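Local coordinates for protein chitinase (Thermococcus kodakarensis KOD1, PDB 5DHD) that probably binds chitin through this domain, one of the chitin-binding modules of an enzyme that hydrolyses chitin, at residues 90-94 with 95-99. Residues are numbered along the deposited sequence; the frame is centred on the assembly and turned at random.
Sequences LYVDG and QLWDA. With PE3 (3,6,9,12,15,18,21,24,27,30,33,36,39-tridecaoxahentetracontane-1,41-diol), chain E.
Four backbone hydrogen bonds tie Leu90, Val92, Gln95, Trp97 and Asp98 into a tight antiparallel hairpin. Val92 and Gln95 bond both ways across a type I' turn: Val92 N reaches Gln95 O and Gln95 N returns to Val92 O. Farther from the turn the register slips by one residue. Leu90 O takes Trp97 N at 2.8 Å and Leu90 N gives to Asp98 O at 2.9 Å, so Trp97 and Asp98 both face Leu90 in a classic beta bulge.

The apolar contacts lie on both faces of the hairpin. On one, Val92 CB sits over the five-membered ring of Trp97, 3.5 Å from its centroid; with CG1 anti to the backbone N (chi1 175°), CG1 reaches toward CZ2 and CG2 toward CD2, spread over one face of the indole. Tyr31 meets the same indole edge-to-face. On the other face, Leu96 CD1 lies over the Tyr91 ring, 3.9 Å from its centroid, while a bound polyethylene glycol chain, also hydrogen-bonded to Lys36, covers the opposite side, its C14 3.3 Å above the ring plane. A serine in place of Tyr91 would probably cost Leu96 CD1 its CH-pi contact with this ring and take from the glycol the flat face under C14.

One water joins the polar edge near the turn, donating to Val92 O and to Gln95 OE1 and accepting from Trp97 NE1 at 2.9 Å, which helps fix the indole's rotation.

Asp98 OD2 is taken by the backbone N of Gly7 and Leu9, linking strand 95-99 to the N-terminal segment, which also bonds Leu96 and Trp97 through Val4 and Lys5. The Tyr91 ring, sandwiched between leucine methyl and polyether, is consistent with an aromatic platform able to receive a sugar chain, as carbohydrate-binding modules commonly use.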
loop_
_atom_site.group_PDB
_atom_site.type_symbol
_atom_site.label_atom_id
_atom_site.label_comp_id
_atom_site.label_asym_id
_atom_site.label_seq_id
_atom_site.Cartn_x
_atom_site.Cartn_y
_atom_site.Cartn_z
ATOM N N LEU A 90 1.912 5.524 -4.281
ATOM C CA LEU A 90 1.611 4.598 -5.370
ATOM C C LEU A 90 2.453 4.959 -6.586
ATOM O O LEU A 90 2.319 6.047 -7.151
ATOM C CB LEU A 90 0.135 4.638 -5.755
ATOM C CG LEU A 90 -0.230 3.890 -7.055
ATOM C CD1 LEU A 90 0.019 2.381 -6.930
ATOM C CD2 LEU A 90 -1.703 4.177 -7.385
ATOM N N TYR A 91 3.324 4.034 -6.975
ATOM C CA TYR A 91 4.189 4.215 -8.130
ATOM C C TYR A 91 3.821 3.243 -9.233
ATOM O O TYR A 91 3.629 2.053 -8.988
ATOM C CB TYR A 91 5.660 3.999 -7.771
ATOM C CG TYR A 91 6.273 5.147 -7.010
ATOM C CD1 TYR A 91 6.788 6.258 -7.686
ATOM C CD2 TYR A 91 6.307 5.149 -5.612
ATOM C CE1 TYR A 91 7.322 7.346 -6.981
ATOM C CE2 TYR A 91 6.843 6.236 -4.897
ATOM C CZ TYR A 91 7.343 7.322 -5.595
ATOM O OH TYR A 91 7.880 8.391 -4.912
ATOM N N VAL A 92 3.710 3.762 -10.448
ATOM C CA VAL A 92 3.400 2.942 -11.608
ATOM C C VAL A 92 4.382 3.348 -12.699
ATOM O O VAL A 92 4.446 4.515 -13.093
ATOM C CB VAL A 92 1.958 3.145 -12.093
ATOM C CG1 VAL A 92 1.733 2.347 -13.407
ATOM C CG2 VAL A 92 0.972 2.668 -11.002
ATOM N N ASP A 93 5.158 2.373 -13.161
ATOM C CA ASP A 93 6.160 2.594 -14.194
ATOM C C ASP A 93 7.115 3.732 -13.839
ATOM O O ASP A 93 7.500 4.528 -14.697
ATOM C CB ASP A 93 5.477 2.820 -15.548
ATOM C CG ASP A 93 4.695 1.587 -16.014
ATOM O OD1 ASP A 93 5.065 0.467 -15.604
ATOM O OD2 ASP A 93 3.718 1.721 -16.781
ATOM N N GLY A 94 7.484 3.801 -12.562
ATOM C CA GLY A 94 8.412 4.818 -12.099
ATOM C C GLY A 94 7.849 6.191 -11.782
ATOM O O GLY A 94 8.583 7.058 -11.306
ATOM N N GLN A 95 6.563 6.403 -12.043
ATOM C CA GLN A 95 5.944 7.698 -11.772
ATOM C C GLN A 95 5.047 7.635 -10.544
ATOM O O GLN A 95 4.400 6.615 -10.292
ATOM C CB GLN A 95 5.092 8.138 -12.954
ATOM C CG GLN A 95 5.852 8.320 -14.253
ATOM C CD GLN A 95 4.979 8.932 -15.330
ATOM O OE1 GLN A 95 4.424 8.233 -16.182
ATOM N NE2 GLN A 95 4.836 10.251 -15.285
ATOM N N LEU A 96 5.002 8.731 -9.795
ATOM C CA LEU A 96 4.158 8.803 -8.609
ATOM C C LEU A 96 2.736 9.124 -9.053
ATOM O O LEU A 96 2.423 10.262 -9.408
ATOM C CB LEU A 96 4.672 9.878 -7.639
ATOM C CG LEU A 96 3.839 10.007 -6.348
ATOM C CD1 LEU A 96 3.877 8.717 -5.549
ATOM C CD2 LEU A 96 4.401 11.147 -5.499
ATOM N N TRP A 97 1.876 8.112 -9.043
ATOM C CA TRP A 97 0.488 8.281 -9.456
ATOM C C TRP A 97 -0.408 8.933 -8.409
ATOM O O TRP A 97 -1.272 9.745 -8.745
ATOM C CB TRP A 97 -0.119 6.932 -9.862
ATOM C CG TRP A 97 0.132 6.546 -11.290
ATOM C CD1 TRP A 97 1.225 6.880 -12.052
ATOM C CD2 TRP A 97 -0.718 5.756 -12.114
ATOM N NE1 TRP A 97 1.090 6.345 -13.318
ATOM C CE2 TRP A 97 -0.091 5.650 -13.383
ATOM C CE3 TRP A 97 -1.949 5.126 -11.911
ATOM C CZ2 TRP A 97 -0.666 4.936 -14.443
ATOM C CZ3 TRP A 97 -2.523 4.417 -12.964
ATOM C CH2 TRP A 97 -1.877 4.331 -14.216
ATOM N N ASP A 98 -0.201 8.582 -7.143
ATOM C CA ASP A 98 -1.038 9.123 -6.082
ATOM C C ASP A 98 -0.335 8.878 -4.753
ATOM O O ASP A 98 0.586 8.065 -4.670
ATOM C CB ASP A 98 -2.409 8.411 -6.120
ATOM C CG ASP A 98 -3.550 9.270 -5.571
ATOM O OD1 ASP A 98 -3.263 10.357 -5.028
ATOM O OD2 ASP A 98 -4.724 8.849 -5.696
ATOM N N ALA A 99 -0.766 9.582 -3.712
ATOM C CA ALA A 99 -0.163 9.406 -2.396
ATOM C C ALA A 99 -1.153 9.754 -1.294
ATOM O O ALA A 99 -2.077 10.543 -1.499
ATOM C CB ALA A 99 1.114 10.228 -2.259
HETATM C C18 PE3 E . 10.698 6.887 -2.980
HETATM C C17 PE3 E . 10.905 7.025 -4.482
HETATM O O16 PE3 E . 10.260 5.912 -5.078
HETATM C C15 PE3 E . 10.363 5.909 -6.488
HETATM C C14 PE3 E . 9.651 4.661 -6.971
HETATM O O13 PE3 E . 10.480 3.571 -6.601
HETATM C C12 PE3 E . 9.829 2.379 -6.995
HETATM C C11 PE3 E . 10.722 1.202 -6.620
HETATM O O10 PE3 E . 11.108 1.231 -5.256
HETATM C C9 PE3 E . 11.905 0.062 -5.082
HETATM C C8 PE3 E . 12.435 -0.104 -3.664
HETATM O O7 PE3 E . 12.767 1.158 -3.103
HETATM C C6 PE3 E . 13.212 0.879 -1.781
HETATM C C5 PE3 E . 13.637 2.145 -1.033
HETATM O O4 PE3 E . 12.740 3.211 -1.311
HETATM O O HOH W 1 3.177 5.810 -15.249
#